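Local coordinates for ulvan Lyase-PL25 (Pseudoalteromonas sp. PLSV, PDB 5UAM), which cleaves ulvan, the sulfated cell-wall polysaccharide of green seaweeds, as a polysaccharide lyase built on a beta-propeller fold, at residues V235-H240 / D260-S265; N306-L311 / H318-A323; V204-H209 / W221-G226. All blocks are in the same frame, centred on the assembly; numbering follows the deposited sequence.

Contact 1 of 3, residues V235-H240 / D260-S265; sequences VSYDYH and DVYFMS. With ZN (zinc ion), chain D.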
loop_
_atom_site.group_PDB
_atom_site.type_symbol
_atom_site.label_atom_id
_atom_site.label_comp_id
_atom_site.label_asym_id
_atom_site.label_seq_id
_atom_site.Cartn_x
_atom_site.Cartn_y
_atom_site.Cartn_z
ATOM N N VAL A 235 0.573 -10.505 -7.177
ATOM C CA VAL A 235 1.380 -9.291 -7.224
ATOM C C VAL A 235 1.063 -8.528 -8.510
ATOM O O VAL A 235 1.231 -9.075 -9.607
ATOM C CB VAL A 235 2.883 -9.598 -7.149
ATOM C CG1 VAL A 235 3.691 -8.299 -7.075
ATOM C CG2 VAL A 235 3.181 -10.513 -5.949
ATOM N N SER A 236 0.655 -7.257 -8.378
ATOM C CA SER A 236 0.530 -6.366 -9.516
ATOM C C SER A 236 1.627 -5.322 -9.419
ATOM O O SER A 236 2.066 -4.955 -8.328
ATOM C CB SER A 236 -0.841 -5.706 -9.598
ATOM O OG SER A 236 -1.112 -4.985 -8.414
ATOM N N TYR A 237 2.096 -4.856 -10.561
ATOM C CA TYR A 237 3.235 -3.953 -10.517
ATOM C C TYR A 237 3.266 -3.085 -11.762
ATOM O O TYR A 237 2.769 -3.473 -12.811
ATOM C CB TYR A 237 4.558 -4.707 -10.354
ATOM C CG TYR A 237 4.837 -5.905 -11.249
ATOM C CD1 TYR A 237 4.244 -7.145 -11.005
ATOM C CD2 TYR A 237 5.778 -5.823 -12.265
ATOM C CE1 TYR A 237 4.559 -8.240 -11.761
ATOM C CE2 TYR A 237 6.096 -6.918 -13.026
ATOM C CZ TYR A 237 5.491 -8.135 -12.770
ATOM O OH TYR A 237 5.843 -9.239 -13.526
ATOM N N ASP A 238 3.828 -1.886 -11.618
ATOM C CA ASP A 238 4.137 -1.047 -12.774
ATOM C C ASP A 238 5.642 -0.837 -12.880
ATOM O O ASP A 238 6.410 -1.134 -11.959
ATOM C CB ASP A 238 3.327 0.278 -12.832
ATOM C CG ASP A 238 3.622 1.266 -11.692
ATOM O OD1 ASP A 238 4.023 0.880 -10.588
ATOM O OD2 ASP A 238 3.390 2.487 -11.914
ATOM N N TYR A 239 6.049 -0.363 -14.052
ATOM C CA TYR A 239 7.456 -0.193 -14.396
ATOM C C TYR A 239 7.862 1.273 -14.331
ATOM O O TYR A 239 7.179 2.133 -14.893
ATOM C CB TYR A 239 7.719 -0.743 -15.790
ATOM C CG TYR A 239 9.132 -0.512 -16.278
ATOM C CD1 TYR A 239 10.164 -1.324 -15.867
ATOM C CD2 TYR A 239 9.414 0.495 -17.192
ATOM C CE1 TYR A 239 11.448 -1.123 -16.323
ATOM C CE2 TYR A 239 10.705 0.705 -17.659
ATOM C CZ TYR A 239 11.717 -0.118 -17.222
ATOM O OH TYR A 239 12.989 0.090 -17.690
ATOM N N HIS A 240 8.978 1.544 -13.665
ATOM C CA HIS A 240 9.564 2.878 -13.577
ATOM C C HIS A 240 10.774 2.949 -14.512
ATOM O O HIS A 240 11.728 2.170 -14.371
ATOM C CB HIS A 240 9.950 3.165 -12.120
ATOM C CG HIS A 240 10.786 4.391 -11.925
ATOM N ND1 HIS A 240 10.477 5.611 -12.488
ATOM C CD2 HIS A 240 11.915 4.585 -11.207
ATOM C CE1 HIS A 240 11.390 6.500 -12.134
ATOM N NE2 HIS A 240 12.269 5.905 -11.344
ATOM N N ASP A 260 2.419 1.231 -17.519
ATOM C CA ASP A 260 1.895 -0.124 -17.706
ATOM C C ASP A 260 1.553 -0.797 -16.386
ATOM O O ASP A 260 1.799 -0.250 -15.304
ATOM C CB ASP A 260 2.860 -0.979 -18.544
ATOM C CG ASP A 260 3.196 -0.336 -19.882
ATOM O OD1 ASP A 260 2.388 0.464 -20.422
ATOM O OD2 ASP A 260 4.289 -0.638 -20.427
ATOM N N VAL A 261 0.912 -1.957 -16.460
ATOM C CA VAL A 261 0.663 -2.751 -15.267
ATOM C C VAL A 261 0.784 -4.219 -15.633
ATOM O O VAL A 261 0.390 -4.633 -16.727
ATOM C CB VAL A 261 -0.670 -2.375 -14.558
ATOM C CG1 VAL A 261 -1.882 -2.832 -15.341
ATOM C CG2 VAL A 261 -0.703 -2.927 -13.138
ATOM N N TYR A 262 1.363 -4.979 -14.711
ATOM C CA TYR A 262 1.719 -6.373 -14.878
ATOM C C TYR A 262 1.140 -7.164 -13.710
ATOM O O TYR A 262 0.799 -6.601 -12.662
ATOM C CB TYR A 262 3.232 -6.527 -14.825
ATOM C CG TYR A 262 4.051 -5.721 -15.819
ATOM C CD1 TYR A 262 4.315 -4.375 -15.608
ATOM C CD2 TYR A 262 4.612 -6.328 -16.918
ATOM C CE1 TYR A 262 5.088 -3.656 -16.486
ATOM C CE2 TYR A 262 5.398 -5.621 -17.802
ATOM C CZ TYR A 262 5.650 -4.287 -17.564
ATOM O OH TYR A 262 6.429 -3.556 -18.442
ATOM N N PHE A 263 1.087 -8.491 -13.879
ATOM C CA PHE A 263 0.509 -9.391 -12.885
ATOM C C PHE A 263 1.249 -10.724 -12.844
ATOM O O PHE A 263 1.530 -11.309 -13.883
ATOM C CB PHE A 263 -0.958 -9.693 -13.214
ATOM C CG PHE A 263 -1.604 -10.626 -12.248
ATOM C CD1 PHE A 263 -2.163 -10.149 -11.075
ATOM C CD2 PHE A 263 -1.609 -11.994 -12.481
ATOM C CE1 PHE A 263 -2.716 -11.032 -10.165
ATOM C CE2 PHE A 263 -2.149 -12.847 -11.566
ATOM C CZ PHE A 263 -2.705 -12.371 -10.417
ATOM N N MET A 264 1.510 -11.227 -11.638
ATOM C CA MET A 264 1.984 -12.592 -11.492
ATOM C C MET A 264 1.566 -13.137 -10.134
ATOM O O MET A 264 1.135 -12.396 -9.251
ATOM C CB MET A 264 3.502 -12.693 -11.716
ATOM C CG MET A 264 4.334 -11.912 -10.738
ATOM S SD MET A 264 5.995 -11.758 -11.448
ATOM C CE MET A 264 6.852 -10.861 -10.150
ATOM N N SER A 265 1.736 -14.448 -9.974
ATOM C CA SER A 265 1.305 -15.179 -8.791
ATOM C C SER A 265 2.479 -15.980 -8.232
ATOM O O SER A 265 3.335 -16.446 -8.975
ATOM C CB SER A 265 0.155 -16.119 -9.186
ATOM O OG SER A 265 -0.451 -16.757 -8.080
HETATM ZN ZN ZN D . 14.050 6.532 -10.567
#
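Strands 232-243 and 258-267 are antiparallel neighbours in the beta-propeller, and Tyr237 and Tyr262 face each other across them as a hydrogen-bonded pair. Tyr262 N reaches Tyr237 O at 2.8 Å, and Tyr237 N returns the bond to Tyr262 O at 3.0 Å. Val235 and Met264 form the next pair of this kind, with the non-hydrogen-bonded pair Ser236 and Phe263 between them. The Tyr237 ring leans across the neighbouring strand, its CG set between the backbone N and the carbonyl carbon (chi1 48°). Tyr262 CB sits over the centre of that ring, 3.5 Å from the centroid, a CH-pi contact. The two tyrosine rings are nearly parallel, 8° apart, but offset, with centroids 5.1 Å apart, so there is little stacking between them. Met264 crosses the Tyr237 side chain at about a right angle and adds a Met-aromatic contact: SD approaches the ring obliquely and lies 3.3 Å from Tyr237 OH. That hydroxyl is hydrogen-bonded to Thr294 OG1, and Tyr262 OH to Asp291 OD1, so both phenol ends are anchored beyond the pair. An alanine in place of Tyr237 would probably open a gap beside Tyr262 CB and Met264 SD and leave Thr294 without its phenol partner. Farther along, Tyr239 CB rests 4.0 Å from Tyr262 CE1. Asp238 CB closes to 3.0 Å from Asp260 O, a buried carbonyl oxygen with no hydrogen-bond partner in the model; the Asp238 carboxylate itself turns to Arg258 in a salt bridge and to Thr304. Beyond this, strand 232-243 reaches the zinc site, probably structural, where His240 NE2 binds the ion at 2.0 Å alongside His184, Cys242 and His254, while His240 ND1 is hydrogen-bonded to Glu257 O, which steadies the imidazole.

Contact 2 of 3, residues N306-L311 / H318-A323; sequences NGSTHL and HIAINA
Thr309 OG1 donates to His318 O at 2.8 Å, and His310 N reaches the same oxygen at 3.1 Å from the opposite face of the carbonyl plane, so two donors grip one acceptor. The threonine hydroxyl gets there because OG1 lies anti to its own backbone N (chi1 -180°). The Ile319 side chain runs alongside that of Thr309 in the same direction, its CG1 3.8 Å from Thr309 OG1. His318 N bonds back to His310 O at 2.9 Å. These belong to a beta hairpin, strands 303-311 and 317-324, the first two strands of a four-stranded propeller blade. Its regular pairing is interrupted by a classic beta bulge in which Gly307 and Ser308 both face Ala320. Ala320 N makes a firm bond to Ser308 O at 2.9 Å, whereas Ser308 N to Ala320 O is weak. A side chain on Gly307 would run into Ala320 O. A water beside the bulge lies 2.7 Å from Asn306 OD1 and 2.9 Å from Ala320 O, with more acceptors around it than protons to give. In the next shell, Asp364 OD1 takes hydrogen bonds from both Ser308 OG and His310 NE2, tying this face to strand 362-367. The His318 ring is pinned at both nitrogens, ND1 by His339 and NE2 by Asp312, while Asn322 gives ND2 to Phe305 O and is held at OD1 by Thr337 OG1.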
loop_
_atom_site.group_PDB
_atom_site.type_symbol
_atom_site.label_atom_id
_atom_site.label_comp_id
_atom_site.label_asym_id
_atom_site.label_seq_id
_atom_site.Cartn_x
_atom_site.Cartn_y
_atom_site.Cartn_z
ATOM N N ASN A 306 0.857 2.834 -9.097
ATOM C CA ASN A 306 0.260 1.530 -8.897
ATOM C C ASN A 306 -0.877 1.570 -7.875
ATOM O O ASN A 306 -0.960 2.448 -6.998
ATOM C CB ASN A 306 1.334 0.531 -8.477
ATOM C CG ASN A 306 0.935 -0.880 -8.724
ATOM O OD1 ASN A 306 0.208 -1.179 -9.653
ATOM N ND2 ASN A 306 1.431 -1.777 -7.879
ATOM N N GLY A 307 -1.766 0.592 -8.004
ATOM C CA GLY A 307 -2.898 0.416 -7.121
ATOM C C GLY A 307 -2.806 -0.909 -6.410
ATOM O O GLY A 307 -1.884 -1.096 -5.626
ATOM N N SER A 308 -3.736 -1.826 -6.659
ATOM C CA SER A 308 -3.827 -3.072 -5.911
ATOM C C SER A 308 -4.455 -4.118 -6.818
ATOM O O SER A 308 -4.895 -3.828 -7.930
ATOM C CB SER A 308 -4.683 -2.888 -4.664
ATOM O OG SER A 308 -5.969 -2.417 -5.079
ATOM N N THR A 309 -4.494 -5.354 -6.330
ATOM C CA THR A 309 -5.052 -6.458 -7.105
ATOM C C THR A 309 -5.779 -7.426 -6.182
ATOM O O THR A 309 -5.361 -7.660 -5.051
ATOM C CB THR A 309 -3.949 -7.157 -7.940
ATOM O OG1 THR A 309 -4.503 -8.237 -8.697
ATOM C CG2 THR A 309 -2.848 -7.708 -7.071
ATOM N N HIS A 310 -6.870 -7.999 -6.700
ATOM C CA HIS A 310 -7.691 -8.958 -5.974
ATOM C C HIS A 310 -8.295 -9.934 -6.967
ATOM O O HIS A 310 -8.572 -9.580 -8.124
ATOM C CB HIS A 310 -8.862 -8.263 -5.243
ATOM C CG HIS A 310 -8.433 -7.191 -4.302
ATOM N ND1 HIS A 310 -7.852 -7.472 -3.088
ATOM C CD2 HIS A 310 -8.500 -5.845 -4.399
ATOM C CE1 HIS A 310 -7.569 -6.329 -2.476
ATOM N NE2 HIS A 310 -7.963 -5.334 -3.246
ATOM N N LEU A 311 -8.508 -11.171 -6.512
ATOM C CA LEU A 311 -9.129 -12.183 -7.356
ATOM C C LEU A 311 -10.639 -12.199 -7.187
ATOM O O LEU A 311 -11.153 -12.041 -6.077
ATOM C CB LEU A 311 -8.620 -13.573 -6.996
ATOM C CG LEU A 311 -7.115 -13.784 -7.094
ATOM C CD1 LEU A 311 -6.765 -15.230 -6.817
ATOM C CD2 LEU A 311 -6.574 -13.375 -8.456
ATOM N N HIS A 318 -8.242 -9.116 -10.948
ATOM C CA HIS A 318 -8.626 -7.747 -11.226
ATOM C C HIS A 318 -7.545 -6.837 -10.662
ATOM O O HIS A 318 -6.916 -7.137 -9.634
ATOM C CB HIS A 318 -9.936 -7.436 -10.521
ATOM C CG HIS A 318 -11.105 -8.179 -11.061
ATOM N ND1 HIS A 318 -12.207 -7.540 -11.583
ATOM C CD2 HIS A 318 -11.351 -9.507 -11.167
ATOM C CE1 HIS A 318 -13.081 -8.442 -11.986
ATOM N NE2 HIS A 318 -12.591 -9.644 -11.734
ATOM N N ILE A 319 -7.343 -5.711 -11.335
ATOM C CA ILE A 319 -6.258 -4.791 -11.020
ATOM C C ILE A 319 -6.789 -3.365 -11.032
ATOM O O ILE A 319 -7.488 -2.962 -11.970
ATOM C CB ILE A 319 -5.123 -4.926 -12.047
ATOM C CG1 ILE A 319 -4.511 -6.336 -11.996
ATOM C CG2 ILE A 319 -4.040 -3.878 -11.813
ATOM C CD1 ILE A 319 -3.493 -6.600 -13.088
ATOM N N ALA A 320 -6.430 -2.599 -9.999
ATOM C CA ALA A 320 -6.594 -1.152 -9.999
ATOM C C ALA A 320 -5.256 -0.534 -10.358
ATOM O O ALA A 320 -4.238 -0.843 -9.727
ATOM C CB ALA A 320 -7.029 -0.661 -8.623
ATOM N N ILE A 321 -5.251 0.318 -11.373
ATOM C CA ILE A 321 -4.044 1.004 -11.810
ATOM C C ILE A 321 -4.391 2.474 -11.986
ATOM O O ILE A 321 -5.370 2.805 -12.659
ATOM C CB ILE A 321 -3.482 0.393 -13.112
ATOM C CG1 ILE A 321 -2.208 1.101 -13.578
ATOM C CG2 ILE A 321 -4.537 0.356 -14.215
ATOM C CD1 ILE A 321 -1.054 1.002 -12.584
ATOM N N ASN A 322 -3.596 3.363 -11.394
ATOM C CA ASN A 322 -3.827 4.778 -11.640
ATOM C C ASN A 322 -2.964 5.237 -12.794
ATOM O O ASN A 322 -1.810 4.824 -12.912
ATOM C CB ASN A 322 -3.517 5.608 -10.395
ATOM C CG ASN A 322 -4.311 5.146 -9.198
ATOM O OD1 ASN A 322 -5.506 5.425 -9.096
ATOM N ND2 ASN A 322 -3.671 4.409 -8.315
ATOM N N ALA A 323 -3.514 6.096 -13.640
ATOM C CA ALA A 323 -2.739 6.607 -14.756
ATOM C C ALA A 323 -3.253 7.979 -15.139
ATOM O O ALA A 323 -4.417 8.314 -14.893
ATOM C CB ALA A 323 -2.815 5.662 -15.960
HETATM O O HOH W 1 -2.036 -2.640 -9.410
#

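Contact 3 of 3, residues V204-H209 / W221-G226; sequences VSFLKH and WYAWAG. With EDO (1,2-ethanediol), chain J; PO4 (phosphate ion), chain E.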
loop_
_atom_site.group_PDB
_atom_site.type_symbol
_atom_site.label_atom_id
_atom_site.label_comp_id
_atom_site.label_asym_id
_atom_site.label_seq_id
_atom_site.Cartn_x
_atom_site.Cartn_y
_atom_site.Cartn_z
ATOM N N VAL A 204 14.713 -12.763 -1.013
ATOM C CA VAL A 204 14.575 -13.424 -2.307
ATOM C C VAL A 204 14.079 -12.375 -3.299
ATOM O O VAL A 204 13.000 -11.783 -3.109
ATOM C CB VAL A 204 13.557 -14.572 -2.215
ATOM C CG1 VAL A 204 13.332 -15.210 -3.581
ATOM C CG2 VAL A 204 14.008 -15.614 -1.221
ATOM N N SER A 205 14.874 -12.132 -4.353
ATOM C CA SER A 205 14.521 -11.139 -5.365
ATOM C C SER A 205 13.478 -11.694 -6.326
ATOM O O SER A 205 13.683 -12.758 -6.915
ATOM C CB SER A 205 15.734 -10.717 -6.192
ATOM O OG SER A 205 16.662 -9.991 -5.420
ATOM N N PHE A 206 12.384 -10.950 -6.529
ATOM C CA PHE A 206 11.374 -11.345 -7.508
ATOM C C PHE A 206 11.211 -10.373 -8.673
ATOM O O PHE A 206 10.689 -10.779 -9.725
ATOM C CB PHE A 206 10.013 -11.675 -6.854
ATOM C CG PHE A 206 9.307 -10.491 -6.253
ATOM C CD1 PHE A 206 9.514 -10.122 -4.928
ATOM C CD2 PHE A 206 8.423 -9.748 -7.013
ATOM C CE1 PHE A 206 8.862 -9.038 -4.390
ATOM C CE2 PHE A 206 7.766 -8.668 -6.483
ATOM C CZ PHE A 206 7.989 -8.306 -5.163
ATOM N N LEU A 207 11.704 -9.145 -8.563
ATOM C CA LEU A 207 11.776 -8.224 -9.693
ATOM C C LEU A 207 13.181 -7.652 -9.747
ATOM O O LEU A 207 13.708 -7.199 -8.729
ATOM C CB LEU A 207 10.775 -7.074 -9.600
ATOM C CG LEU A 207 9.333 -7.480 -9.924
ATOM C CD1 LEU A 207 8.355 -6.410 -9.426
ATOM C CD2 LEU A 207 9.157 -7.702 -11.414
ATOM N N LYS A 208 13.779 -7.695 -10.930
ATOM C CA LYS A 208 15.172 -7.317 -11.145
ATOM C C LYS A 208 15.317 -5.861 -11.569
ATOM O O LYS A 208 14.708 -5.430 -12.554
ATOM C CB LYS A 208 15.718 -8.177 -12.282
ATOM C CG LYS A 208 17.154 -7.879 -12.691
ATOM C CD LYS A 208 18.118 -8.327 -11.606
ATOM C CE LYS A 208 19.516 -8.359 -12.154
ATOM N NZ LYS A 208 20.490 -8.832 -11.124
ATOM N N HIS A 209 16.199 -5.133 -10.892
ATOM C CA HIS A 209 16.709 -3.869 -11.405
ATOM C C HIS A 209 18.029 -4.116 -12.122
ATOM O O HIS A 209 18.811 -4.992 -11.744
ATOM C CB HIS A 209 16.920 -2.842 -10.280
ATOM C CG HIS A 209 18.283 -2.891 -9.659
ATOM N ND1 HIS A 209 18.636 -3.809 -8.688
ATOM C CD2 HIS A 209 19.391 -2.144 -9.883
ATOM C CE1 HIS A 209 19.894 -3.619 -8.341
ATOM N NE2 HIS A 209 20.376 -2.612 -9.049
ATOM N N TRP A 221 10.889 -0.661 -10.434
ATOM C CA TRP A 221 9.548 -1.229 -10.310
ATOM C C TRP A 221 8.816 -0.692 -9.087
ATOM O O TRP A 221 9.426 -0.241 -8.122
ATOM C CB TRP A 221 9.625 -2.746 -10.134
ATOM C CG TRP A 221 10.339 -3.451 -11.238
ATOM C CD1 TRP A 221 11.660 -3.870 -11.258
ATOM C CD2 TRP A 221 9.773 -3.859 -12.487
ATOM N NE1 TRP A 221 11.926 -4.505 -12.442
ATOM C CE2 TRP A 221 10.790 -4.511 -13.217
ATOM C CE3 TRP A 221 8.501 -3.743 -13.059
ATOM C CZ2 TRP A 221 10.569 -5.042 -14.485
ATOM C CZ3 TRP A 221 8.285 -4.261 -14.322
ATOM C CH2 TRP A 221 9.311 -4.904 -15.024
ATOM N N TYR A 222 7.488 -0.844 -9.124
ATOM C CA TYR A 222 6.651 -0.661 -7.939
ATOM C C TYR A 222 5.624 -1.782 -7.912
ATOM O O TYR A 222 4.918 -2.005 -8.900
ATOM C CB TYR A 222 5.925 0.691 -7.970
ATOM C CG TYR A 222 6.861 1.864 -7.804
ATOM C CD1 TYR A 222 7.465 2.443 -8.920
ATOM C CD2 TYR A 222 7.157 2.393 -6.557
ATOM C CE1 TYR A 222 8.346 3.503 -8.789
ATOM C CE2 TYR A 222 8.027 3.438 -6.411
ATOM C CZ TYR A 222 8.607 4.027 -7.544
ATOM O OH TYR A 222 9.485 5.076 -7.412
ATOM N N ALA A 223 5.538 -2.486 -6.787
ATOM C CA ALA A 223 4.707 -3.681 -6.694
ATOM C C ALA A 223 3.732 -3.577 -5.531
ATOM O O ALA A 223 3.980 -2.887 -4.544
ATOM C CB ALA A 223 5.581 -4.937 -6.504
ATOM N N TRP A 224 2.619 -4.289 -5.664
ATOM C CA TRP A 224 1.629 -4.472 -4.616
ATOM C C TRP A 224 1.331 -5.958 -4.532
ATOM O O TRP A 224 0.856 -6.568 -5.509
ATOM C CB TRP A 224 0.358 -3.690 -4.923
ATOM C CG TRP A 224 -0.598 -3.504 -3.778
ATOM C CD1 TRP A 224 -0.677 -2.418 -2.950
ATOM C CD2 TRP A 224 -1.615 -4.414 -3.336
ATOM N NE1 TRP A 224 -1.685 -2.583 -2.040
ATOM C CE2 TRP A 224 -2.278 -3.803 -2.259
ATOM C CE3 TRP A 224 -2.042 -5.679 -3.756
ATOM C CZ2 TRP A 224 -3.328 -4.418 -1.589
ATOM C CZ3 TRP A 224 -3.087 -6.275 -3.078
ATOM C CH2 TRP A 224 -3.705 -5.660 -2.027
ATOM N N ALA A 225 1.626 -6.540 -3.376
ATOM C CA ALA A 225 1.429 -7.956 -3.129
ATOM C C ALA A 225 0.292 -8.161 -2.154
ATOM O O ALA A 225 0.209 -7.480 -1.127
ATOM C CB ALA A 225 2.695 -8.571 -2.539
ATOM N N GLY A 226 -0.580 -9.125 -2.445
ATOM C CA GLY A 226 -1.682 -9.453 -1.569
ATOM C C GLY A 226 -2.006 -10.928 -1.634
ATOM O O GLY A 226 -1.453 -11.668 -2.447
HETATM C C1 EDO J . 20.935 -7.102 -7.940
HETATM O O1 EDO J . 20.142 -6.878 -9.117
HETATM C C2 EDO J . 22.414 -6.996 -8.293
HETATM O O2 EDO J . 22.675 -5.696 -8.834
HETATM P P PO4 E . 10.263 6.712 -4.102
HETATM O O1 PO4 E . 10.931 7.764 -4.965
HETATM O O2 PO4 E . 9.954 5.513 -4.900
HETATM O O3 PO4 E . 8.988 7.355 -3.610
HETATM O O4 PO4 E . 11.225 6.354 -2.974
#
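Leu207 is the bump here, and the hollow it fills lies between the Trp221 indole and Ala223. Its CB sits over the five-membered ring, 4.0 Å from the centroid and 20° off the normal, a CH-pi contact, while CD2 covers the centre of the whole indole. The other methyl, CD1, drops to 3.9 Å from Trp221 CB and 4.3 Å from Ala223 CB. Ala223 CB is a small bump met from a second direction by Phe206, whose ring offers its edge, CE2 lying 4.3 Å away. Strands 204-211 and 217-227 form a hairpin, but in this part their axes stand 9.5 Å apart and splay by 105°, so side chains bridge the space. Phe206 and Leu207 form a classic beta bulge against Trp188 of strand 188-193, and both side chains reach Ala223 of strand 217-227. Trp221 CG lies anti to its carbonyl carbon (chi1 -57°), and the indole reaches back so that NE1 donates to Lys208 O at 2.9 Å. That oxygen lies in the indole plane, although the donor stands well above the carbonyl plane. Tyr222 points away from this packing, and its OH is hydrogen-bonded to a phosphate ion, probably from the crystallisation liquor, that also meets His99, His119, His184 and Arg180, probably catalytic or substrate-binding residues. The indole N-H is thus satisfied by a backbone oxygen, which fixes the ring's rotation, face toward Leu207.

How the contacts relate
Along the chain the order is contact 3, contact 1, contact 2, all within the BNR-repeat region. Contacts 3 and 1, with centres about 8 Å apart, share a sheet: strands 217-227 and 232-243 are neighbours in it, joined by backbone bonds of Trp224 and Tyr222 to Ser236 and Asp238. Contact 2 belongs to the following sheet, its centre about 9 Å from contact 1 and 15 Å from contact 3. Asn306 and Thr309 pack against strand 232-243, and Trp224 wedges against Gly307, Ser308 and Thr309. The two sheets thus pack together through these side chains. Within the first, neighbouring strands carry the zinc ligand His240 and Tyr222, probably a substrate-binding residue.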